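Lipoprotein (Colwellia psychrerythraea, PDB 3O0Y) is a putative lipoprotein of unknown function, mostly helical, whose DUF885 family belongs to the same clan as metallopeptidases of the MA type. Local coordinates at residues A[37-46]-A[75-83]; A[83-93]-A[106-117]. All coordinates share one frame; numbering follows the deposited sequence.

Contact 1 (A[37-46]-A[75-83])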
loop_
_atom_site.group_PDB
_atom_site.type_symbol
_atom_site.label_atom_id
_atom_site.label_comp_id
_atom_site.label_asym_id
_atom_site.label_seq_id
_atom_site.Cartn_x
_atom_site.Cartn_y
_atom_site.Cartn_z
ATOM N N GLN A 37 -3.530 12.949 20.709
ATOM C CA GLN A 37 -2.949 11.883 21.470
ATOM C C GLN A 37 -2.762 10.596 20.624
ATOM O O GLN A 37 -1.760 9.896 20.733
ATOM C CB GLN A 37 -3.815 11.587 22.668
ATOM C CG GLN A 37 -3.214 10.496 23.551
ATOM C CD GLN A 37 -4.199 10.018 24.661
ATOM O OE1 GLN A 37 -5.250 10.647 24.911
ATOM N NE2 GLN A 37 -3.889 8.856 25.267
ATOM N N ALA A 38 -3.767 10.264 19.827
ATOM C CA ALA A 38 -3.657 9.173 18.851
ATOM C C ALA A 38 -2.493 9.344 17.874
ATOM O O ALA A 38 -1.698 8.424 17.697
ATOM C CB ALA A 38 -4.996 8.942 18.065
ATOM N N LYS A 39 -2.425 10.512 17.245
ATOM C CA LYS A 39 -1.298 10.775 16.367
ATOM C C LYS A 39 0.058 10.562 17.065
ATOM O O LYS A 39 0.919 9.855 16.542
ATOM C CB LYS A 39 -1.424 12.202 15.893
ATOM C CG LYS A 39 -0.177 12.650 15.149
ATOM C CD LYS A 39 -0.351 14.091 14.778
ATOM C CE LYS A 39 0.489 15.035 15.385
ATOM N NZ LYS A 39 0.620 16.363 14.578
ATOM N N GLN A 40 0.242 11.182 18.233
ATOM C CA GLN A 40 1.554 11.230 18.887
ATOM C C GLN A 40 1.934 9.855 19.441
ATOM O O GLN A 40 3.089 9.423 19.322
ATOM C CB GLN A 40 1.594 12.350 19.939
ATOM C CG GLN A 40 1.423 13.723 19.281
ATOM C CD GLN A 40 1.717 14.892 20.165
ATOM O OE1 GLN A 40 1.492 14.853 21.372
ATOM N NE2 GLN A 40 2.158 15.982 19.548
ATOM N N SER A 41 0.968 9.143 19.947
ATOM C CA SER A 41 1.236 7.842 20.526
ATOM C C SER A 41 1.565 6.800 19.446
ATOM O O SER A 41 2.462 5.969 19.648
ATOM C CB SER A 41 0.075 7.337 21.342
ATOM O OG SER A 41 0.037 8.055 22.546
ATOM N N LEU A 42 0.827 6.819 18.354
ATOM C CA LEU A 42 1.083 5.860 17.277
ATOM C C LEU A 42 2.480 6.130 16.741
ATOM O O LEU A 42 3.285 5.188 16.607
ATOM C CB LEU A 42 0.057 6.029 16.155
ATOM C CG LEU A 42 0.223 5.099 14.964
ATOM C CD1 LEU A 42 0.222 3.597 15.344
ATOM C CD2 LEU A 42 -0.805 5.493 13.850
ATOM N N PHE A 43 2.738 7.384 16.377
ATOM C CA PHE A 43 4.019 7.682 15.743
ATOM C C PHE A 43 5.259 7.578 16.659
ATOM O O PHE A 43 6.332 7.245 16.169
ATOM C CB PHE A 43 3.991 9.007 15.056
ATOM C CG PHE A 43 3.296 8.973 13.755
ATOM C CD1 PHE A 43 2.083 9.605 13.574
ATOM C CD2 PHE A 43 3.858 8.266 12.691
ATOM C CE1 PHE A 43 1.449 9.565 12.330
ATOM C CE2 PHE A 43 3.286 8.283 11.462
ATOM C CZ PHE A 43 2.063 8.917 11.272
ATOM N N LYS A 44 5.121 7.851 17.949
ATOM C CA LYS A 44 6.231 7.564 18.871
ATOM C C LYS A 44 6.635 6.100 18.848
ATOM O O LYS A 44 7.794 5.773 19.048
ATOM C CB LYS A 44 5.846 7.868 20.329
ATOM C CG LYS A 44 5.672 9.280 20.756
ATOM C CD LYS A 44 4.942 9.217 22.206
ATOM C CE LYS A 44 4.139 10.507 22.605
ATOM N NZ LYS A 44 2.835 10.297 23.402
ATOM N N GLN A 45 5.665 5.221 18.689
ATOM C CA GLN A 45 5.887 3.783 18.653
ATOM C C GLN A 45 6.131 3.224 17.251
ATOM O O GLN A 45 6.346 2.024 17.055
ATOM C CB GLN A 45 4.717 3.098 19.320
ATOM C CG GLN A 45 4.633 3.525 20.765
ATOM C CD GLN A 45 3.507 2.921 21.502
ATOM O OE1 GLN A 45 2.530 3.624 21.832
ATOM N NE2 GLN A 45 3.613 1.652 21.807
ATOM N N ARG A 46 6.015 4.113 16.252
ATOM C CA ARG A 46 6.243 3.766 14.857
ATOM C C ARG A 46 7.106 4.849 14.249
ATOM O O ARG A 46 6.733 5.529 13.261
ATOM C CB ARG A 46 4.919 3.612 14.082
ATOM C CG ARG A 46 4.111 2.443 14.523
ATOM C CD ARG A 46 4.715 1.132 14.093
ATOM N NE ARG A 46 3.902 -0.032 14.398
ATOM C CZ ARG A 46 4.013 -0.751 15.520
ATOM N NH1 ARG A 46 4.815 -0.374 16.512
ATOM N NH2 ARG A 46 3.282 -1.849 15.679
ATOM N N ASN A 75 4.931 -4.475 24.130
ATOM C CA ASN A 75 4.874 -3.273 23.282
ATOM C C ASN A 75 3.548 -3.243 22.496
ATOM O O ASN A 75 2.846 -2.238 22.467
ATOM C CB ASN A 75 6.031 -3.255 22.292
ATOM C CG ASN A 75 7.405 -3.026 22.957
ATOM O OD1 ASN A 75 7.512 -2.348 23.999
ATOM N ND2 ASN A 75 8.419 -3.626 22.421
ATOM N N GLU A 76 3.217 -4.374 21.882
ATOM C CA GLU A 76 2.041 -4.473 21.043
ATOM C C GLU A 76 0.772 -4.375 21.861
ATOM O O GLU A 76 -0.199 -3.693 21.475
ATOM C CB GLU A 76 2.043 -5.751 20.235
ATOM C CG GLU A 76 2.988 -5.685 19.038
ATOM C CD GLU A 76 2.458 -4.708 17.940
ATOM O OE1 GLU A 76 1.319 -4.901 17.412
ATOM O OE2 GLU A 76 3.204 -3.806 17.566
ATOM N N LYS A 77 0.757 -5.059 23.010
ATOM C CA LYS A 77 -0.399 -4.956 23.906
ATOM C C LYS A 77 -0.683 -3.501 24.329
ATOM O O LYS A 77 -1.818 -3.037 24.268
ATOM C CB LYS A 77 -0.157 -5.812 25.161
ATOM C CG LYS A 77 -1.310 -5.694 26.212
ATOM C CD LYS A 77 -1.028 -6.622 27.454
ATOM C CE LYS A 77 -2.382 -6.831 28.235
ATOM N NZ LYS A 77 -2.109 -7.319 29.620
ATOM N N GLN A 78 0.359 -2.751 24.728
ATOM C CA GLN A 78 0.174 -1.418 25.252
ATOM C C GLN A 78 -0.232 -0.451 24.138
ATOM O O GLN A 78 -1.038 0.450 24.384
ATOM C CB GLN A 78 1.422 -0.864 25.940
ATOM C CG GLN A 78 1.728 -1.626 27.253
ATOM C CD GLN A 78 3.061 -1.156 27.914
ATOM O OE1 GLN A 78 3.632 -0.125 27.527
ATOM N NE2 GLN A 78 3.524 -1.902 28.941
ATOM N N LEU A 79 0.350 -0.630 22.942
ATOM C CA LEU A 79 0.047 0.244 21.833
ATOM C C LEU A 79 -1.460 0.095 21.505
ATOM O O LEU A 79 -2.193 1.073 21.383
ATOM C CB LEU A 79 0.895 -0.114 20.584
ATOM C CG LEU A 79 0.515 0.535 19.258
ATOM C CD1 LEU A 79 0.575 1.992 19.381
ATOM C CD2 LEU A 79 1.397 0.045 18.075
ATOM N N ARG A 80 -1.908 -1.129 21.338
ATOM C CA ARG A 80 -3.272 -1.427 20.936
ATOM C C ARG A 80 -4.257 -0.976 22.032
ATOM O O ARG A 80 -5.332 -0.432 21.753
ATOM C CB ARG A 80 -3.444 -2.902 20.611
ATOM C CG ARG A 80 -2.525 -3.410 19.514
ATOM C CD ARG A 80 -2.714 -4.868 19.238
ATOM N NE ARG A 80 -1.678 -5.416 18.450
ATOM C CZ ARG A 80 -1.712 -6.609 17.834
ATOM N NH1 ARG A 80 -2.768 -7.429 17.920
ATOM N NH2 ARG A 80 -0.585 -7.033 17.267
ATOM N N ALA A 81 -3.931 -1.279 23.279
ATOM C CA ALA A 81 -4.826 -0.892 24.374
ATOM C C ALA A 81 -5.049 0.599 24.450
ATOM O O ALA A 81 -6.182 1.021 24.623
ATOM C CB ALA A 81 -4.304 -1.409 25.711
ATOM N N GLU A 82 -3.991 1.378 24.244
ATOM C CA GLU A 82 -4.108 2.818 24.206
ATOM C C GLU A 82 -4.972 3.333 23.075
ATOM O O GLU A 82 -5.882 4.156 23.278
ATOM C CB GLU A 82 -2.757 3.488 24.102
ATOM C CG GLU A 82 -2.917 5.057 24.084
ATOM C CD GLU A 82 -1.629 5.832 24.207
ATOM O OE1 GLU A 82 -0.510 5.221 24.204
ATOM O OE2 GLU A 82 -1.763 7.064 24.348
ATOM N N LEU A 83 -4.736 2.807 21.879
ATOM C CA LEU A 83 -5.536 3.252 20.748
ATOM C C LEU A 83 -6.990 2.821 20.917
ATOM O O LEU A 83 -7.878 3.524 20.535
ATOM C CB LEU A 83 -4.965 2.719 19.437
ATOM C CG LEU A 83 -3.607 3.350 19.126
ATOM C CD1 LEU A 83 -2.912 2.405 18.118
ATOM C CD2 LEU A 83 -3.836 4.722 18.560
HETATM O O HOH W 1 4.988 -2.106 18.886
#

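Contact 2 (A[83-93]-A[106-117])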
loop_
_atom_site.group_PDB
_atom_site.type_symbol
_atom_site.label_atom_id
_atom_site.label_comp_id
_atom_site.label_asym_id
_atom_site.label_seq_id
_atom_site.Cartn_x
_atom_site.Cartn_y
_atom_site.Cartn_z
ATOM N N LEU A 83 -4.736 2.807 21.879
ATOM C CA LEU A 83 -5.536 3.252 20.748
ATOM C C LEU A 83 -6.990 2.821 20.917
ATOM O O LEU A 83 -7.878 3.524 20.535
ATOM C CB LEU A 83 -4.965 2.719 19.437
ATOM C CG LEU A 83 -3.607 3.350 19.126
ATOM C CD1 LEU A 83 -2.912 2.405 18.118
ATOM C CD2 LEU A 83 -3.836 4.722 18.560
ATOM N N LEU A 84 -7.240 1.636 21.418
ATOM C CA LEU A 84 -8.630 1.166 21.625
ATOM C C LEU A 84 -9.344 2.056 22.689
ATOM O O LEU A 84 -10.482 2.460 22.532
ATOM C CB LEU A 84 -8.606 -0.321 22.054
ATOM C CG LEU A 84 -9.998 -0.945 22.060
ATOM C CD1 LEU A 84 -10.663 -0.835 20.653
ATOM C CD2 LEU A 84 -9.940 -2.421 22.503
ATOM N N SER A 85 -8.635 2.412 23.743
ATOM C CA SER A 85 -9.165 3.319 24.776
ATOM C C SER A 85 -9.520 4.667 24.172
ATOM O O SER A 85 -10.591 5.177 24.393
ATOM C CB SER A 85 -8.141 3.537 25.870
ATOM O OG SER A 85 -8.130 2.295 26.578
ATOM N N ILE A 86 -8.631 5.165 23.332
ATOM C CA ILE A 86 -8.892 6.429 22.650
ATOM C C ILE A 86 -10.138 6.332 21.754
ATOM O O ILE A 86 -10.990 7.211 21.788
ATOM C CB ILE A 86 -7.688 6.933 21.857
ATOM C CG1 ILE A 86 -6.563 7.405 22.772
ATOM C CG2 ILE A 86 -8.065 8.071 20.935
ATOM C CD1 ILE A 86 -5.252 7.588 22.030
ATOM N N SER A 87 -10.241 5.257 20.970
ATOM C CA SER A 87 -11.354 5.026 20.092
ATOM C C SER A 87 -12.652 5.023 20.870
ATOM O O SER A 87 -13.603 5.654 20.477
ATOM C CB SER A 87 -11.170 3.655 19.385
ATOM O OG SER A 87 -12.212 3.393 18.506
ATOM N N ASN A 88 -12.693 4.290 22.001
ATOM C CA ASN A 88 -13.898 4.180 22.764
ATOM C C ASN A 88 -14.277 5.546 23.421
ATOM O O ASN A 88 -15.440 5.883 23.509
ATOM C CB ASN A 88 -13.726 3.047 23.808
ATOM C CG ASN A 88 -13.926 1.716 23.195
ATOM O OD1 ASN A 88 -14.649 1.602 22.194
ATOM N ND2 ASN A 88 -13.270 0.666 23.767
ATOM N N THR A 89 -13.314 6.324 23.838
ATOM C CA THR A 89 -13.585 7.621 24.492
ATOM C C THR A 89 -14.139 8.565 23.416
ATOM O O THR A 89 -15.183 9.228 23.635
ATOM C CB THR A 89 -12.330 8.193 25.105
ATOM O OG1 THR A 89 -11.877 7.275 26.121
ATOM C CG2 THR A 89 -12.612 9.582 25.694
ATOM N N ILE A 90 -13.482 8.560 22.246
ATOM C CA ILE A 90 -13.958 9.397 21.098
ATOM C C ILE A 90 -15.411 9.035 20.793
ATOM O O ILE A 90 -16.265 9.897 20.664
ATOM C CB ILE A 90 -13.131 9.164 19.810
ATOM C CG1 ILE A 90 -11.733 9.732 19.994
ATOM C CG2 ILE A 90 -13.790 9.832 18.573
ATOM C CD1 ILE A 90 -10.705 9.421 18.897
ATOM N N ALA A 91 -15.721 7.743 20.724
ATOM C CA ALA A 91 -17.038 7.315 20.300
ATOM C C ALA A 91 -18.172 7.742 21.257
ATOM O O ALA A 91 -19.307 7.831 20.854
ATOM C CB ALA A 91 -17.067 5.713 20.053
ATOM N N GLY A 92 -17.862 7.905 22.526
ATOM C CA GLY A 92 -18.867 8.193 23.539
ATOM C C GLY A 92 -19.190 9.668 23.701
ATOM O O GLY A 92 -20.172 10.011 24.337
ATOM N N ILE A 93 -18.390 10.553 23.108
ATOM C CA ILE A 93 -18.529 11.986 23.359
ATOM C C ILE A 93 -19.749 12.519 22.606
ATOM O O ILE A 93 -20.021 12.117 21.501
ATOM C CB ILE A 93 -17.247 12.729 23.017
ATOM C CG1 ILE A 93 -16.238 12.452 24.128
ATOM C CG2 ILE A 93 -17.500 14.249 22.776
ATOM C CD1 ILE A 93 -14.877 12.776 23.747
ATOM N N GLN A 106 -15.303 12.868 14.200
ATOM C CA GLN A 106 -15.513 11.940 15.296
ATOM C C GLN A 106 -15.640 10.536 14.803
ATOM O O GLN A 106 -15.031 9.622 15.360
ATOM C CB GLN A 106 -16.767 12.322 16.112
ATOM C CG GLN A 106 -16.981 11.383 17.284
ATOM C CD GLN A 106 -18.172 11.858 18.137
ATOM O OE1 GLN A 106 -19.067 12.543 17.626
ATOM N NE2 GLN A 106 -18.102 11.642 19.419
ATOM N N GLN A 107 -16.490 10.337 13.809
ATOM C CA GLN A 107 -16.725 8.989 13.278
ATOM C C GLN A 107 -15.484 8.419 12.627
ATOM O O GLN A 107 -15.089 7.251 12.921
ATOM C CB GLN A 107 -17.872 8.990 12.301
ATOM C CG GLN A 107 -18.158 7.600 11.737
ATOM C CD GLN A 107 -19.517 7.530 10.983
ATOM O OE1 GLN A 107 -20.318 8.452 11.112
ATOM N NE2 GLN A 107 -19.785 6.406 10.261
ATOM N N VAL A 108 -14.810 9.208 11.800
ATOM C CA VAL A 108 -13.593 8.748 11.158
ATOM C C VAL A 108 -12.491 8.489 12.183
ATOM O O VAL A 108 -11.806 7.476 12.151
ATOM C CB VAL A 108 -13.091 9.702 10.092
ATOM C CG1 VAL A 108 -11.722 9.247 9.547
ATOM C CG2 VAL A 108 -14.186 9.812 9.021
ATOM N N MET A 109 -12.277 9.410 13.116
ATOM C CA MET A 109 -11.206 9.181 14.033
ATOM C C MET A 109 -11.460 8.011 15.019
ATOM O O MET A 109 -10.502 7.358 15.408
ATOM C CB MET A 109 -10.843 10.449 14.800
ATOM C CG MET A 109 -10.183 11.482 13.936
ATOM S SD MET A 109 -8.523 11.096 13.313
ATOM C CE MET A 109 -7.662 10.852 14.922
ATOM N N ALA A 110 -12.703 7.793 15.436
ATOM C CA ALA A 110 -13.046 6.562 16.240
ATOM C C ALA A 110 -12.712 5.320 15.397
ATOM O O ALA A 110 -12.145 4.340 15.887
ATOM C CB ALA A 110 -14.546 6.555 16.701
ATOM N N GLY A 111 -13.037 5.381 14.104
ATOM C CA GLY A 111 -12.767 4.222 13.191
ATOM C C GLY A 111 -11.286 3.983 12.998
ATOM O O GLY A 111 -10.856 2.862 12.979
ATOM N N LEU A 112 -10.517 5.054 12.782
ATOM C CA LEU A 112 -9.106 4.916 12.534
ATOM C C LEU A 112 -8.354 4.429 13.742
ATOM O O LEU A 112 -7.478 3.581 13.654
ATOM C CB LEU A 112 -8.463 6.204 12.020
ATOM C CG LEU A 112 -8.538 6.607 10.620
ATOM C CD1 LEU A 112 -7.933 8.003 10.429
ATOM C CD2 LEU A 112 -7.800 5.521 9.807
ATOM N N THR A 113 -8.719 4.920 14.951
ATOM C CA THR A 113 -8.046 4.467 16.145
ATOM C C THR A 113 -8.375 2.979 16.392
ATOM O O THR A 113 -7.538 2.173 16.854
ATOM C CB THR A 113 -8.329 5.359 17.339
ATOM O OG1 THR A 113 -9.750 5.580 17.500
ATOM C CG2 THR A 113 -7.587 6.713 17.203
ATOM N N ARG A 114 -9.607 2.571 16.077
ATOM C CA ARG A 114 -9.952 1.126 16.141
ATOM C C ARG A 114 -9.200 0.302 15.061
ATOM O O ARG A 114 -8.759 -0.799 15.323
ATOM C CB ARG A 114 -11.450 0.907 15.982
ATOM C CG ARG A 114 -11.934 -0.505 15.669
ATOM C CD ARG A 114 -11.590 -1.594 16.695
ATOM N NE ARG A 114 -12.070 -2.888 16.204
ATOM C CZ ARG A 114 -11.481 -3.602 15.248
ATOM N NH1 ARG A 114 -10.314 -3.178 14.695
ATOM N NH2 ARG A 114 -12.068 -4.708 14.839
ATOM N N TYR A 115 -9.003 0.882 13.896
ATOM C CA TYR A 115 -8.271 0.213 12.832
ATOM C C TYR A 115 -6.840 -0.040 13.297
ATOM O O TYR A 115 -6.341 -1.150 13.172
ATOM C CB TYR A 115 -8.234 1.115 11.614
ATOM C CG TYR A 115 -7.412 0.648 10.454
ATOM C CD1 TYR A 115 -7.855 -0.363 9.634
ATOM C CD2 TYR A 115 -6.212 1.286 10.106
ATOM C CE1 TYR A 115 -7.177 -0.715 8.494
ATOM C CE2 TYR A 115 -5.535 0.942 8.944
ATOM C CZ TYR A 115 -6.010 -0.070 8.157
ATOM O OH TYR A 115 -5.381 -0.405 7.014
ATOM N N PHE A 116 -6.203 0.921 13.933
ATOM C CA PHE A 116 -4.836 0.716 14.456
ATOM C C PHE A 116 -4.755 -0.054 15.772
ATOM O O PHE A 116 -3.719 -0.556 16.049
ATOM C CB PHE A 116 -4.134 2.001 14.603
ATOM C CG PHE A 116 -3.853 2.697 13.295
ATOM C CD1 PHE A 116 -3.084 2.043 12.300
ATOM C CD2 PHE A 116 -4.381 3.944 13.024
ATOM C CE1 PHE A 116 -2.894 2.657 11.037
ATOM C CE2 PHE A 116 -4.167 4.577 11.843
ATOM C CZ PHE A 116 -3.419 3.932 10.827
ATOM N N ALA A 117 -5.854 -0.157 16.520
ATOM C CA ALA A 117 -5.902 -1.065 17.666
ATOM C C ALA A 117 -5.984 -2.513 17.231
ATOM O O ALA A 117 -5.627 -3.393 18.016
ATOM C CB ALA A 117 -7.128 -0.734 18.630
#

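Contact 1 (A[37-46]-A[75-83])
R46 and E76 meet at one end of this helix pair and cross at about a right angle. NH2 of R46 forms a salt bridge of 2.7 Å with E76, on the syn lone pair of OE2. The guanidinium and carboxylate planes are nearly coplanar, 26° apart, with E76 at the edge of the guanidinium. One water accepts from NH1 of R46 and donates to the same OE2. The other oxygen of E76, OE1, is gripped side-on by NE and NH2 of R80 and bound by the backbone N of I127. R46, E76 and R80 thus form a salt-bridge network. L79 comes in over one face of the R46 guanidinium, with CD2 3.6 Å from its NH2. CG of L79 stands anti to the backbone N (chi1 169°), which carries both methyls into the gap between the helices. There CD1 of L42 lies 4.4 Å from both CD1 of L79 and CD1 of L83. The extended side chain of Q45 slides past L79 in the opposite direction. At the opposite end, OE2 of the extended E82 meets S41 and Q37. S41 OG bonds it at 2.7 Å from above the carboxylate plane, and NE2 of Q37 reaches it on its anti side at 2.9 Å. The antiparallel axes lie 10.5 Å apart. The chemistry implies leucines and the Q45 chain between two polar ends, both carboxylates probably kept ionised by their donors.

Contact 2 (A[83-93]-A[106-117])
I90 and T113 pack as knobs into holes between two antiparallel helices whose axes approach to 7.9 Å. I90 sits among Q106, M109, A110 and T113. Its CG2 lies 3.8 Å from CB of A110, while CD1 reaches past it toward M109. T113 sits in turn among L83, I86, S87 and I90. Its OG1 takes the position between the backbone N and the carbonyl carbon (chi1 50°), which turns CG2 toward CG2 of I86 at 4.0 Å. S87 crosses the interface with its hydroxyl: OG donates to O of A110 at 2.8 Å. R114 N also binds that carbonyl oxygen, from the opposite face of its plane. Near I93, the extended chain of Q106 slides past I90 in the opposite direction. Its NE2 donates to O of I90 at 2.8 Å, with an N-H...O angle of 169°. The same nitrogen donates to O of I93 at 2.9 Å, and both acceptors lie in the amide plane. A leucine in place of Q106 has no N-H to give, and the carbonyls of I90 and I93, on the last turn of helix 73-92 and just after it, would probably be left without this mate. At the other end, CB of A117 packs on CB of L84 at 3.8 Å. The small residues S87, A110 and A117 let the backbones come close, and side chain to carbonyl bonds then fasten a mainly apolar interface.

Contact 1 and contact 2 lie in series along the chain, with centres about 12 Å apart. Both use helix 73-92. Its first part pairs with helix 27-44 in contact 1, and its second part pairs with helix 100-117 in contact 2. L83 belongs to both contacts. The outer helices also meet each other: CB of A38 is 3.5 Å from CG2 of T113. I86 joins in, with CD1 3.7 Å from CD of Q37. Three helices near the N-terminal end of the chain therefore pack as one unit. The centres of contacts 1 and 2 lie about 21 and 22 Å from the centre of the chain. L460 of helix 459-462 touches A38 and M109, so a distant part of the sequence packs against this unit.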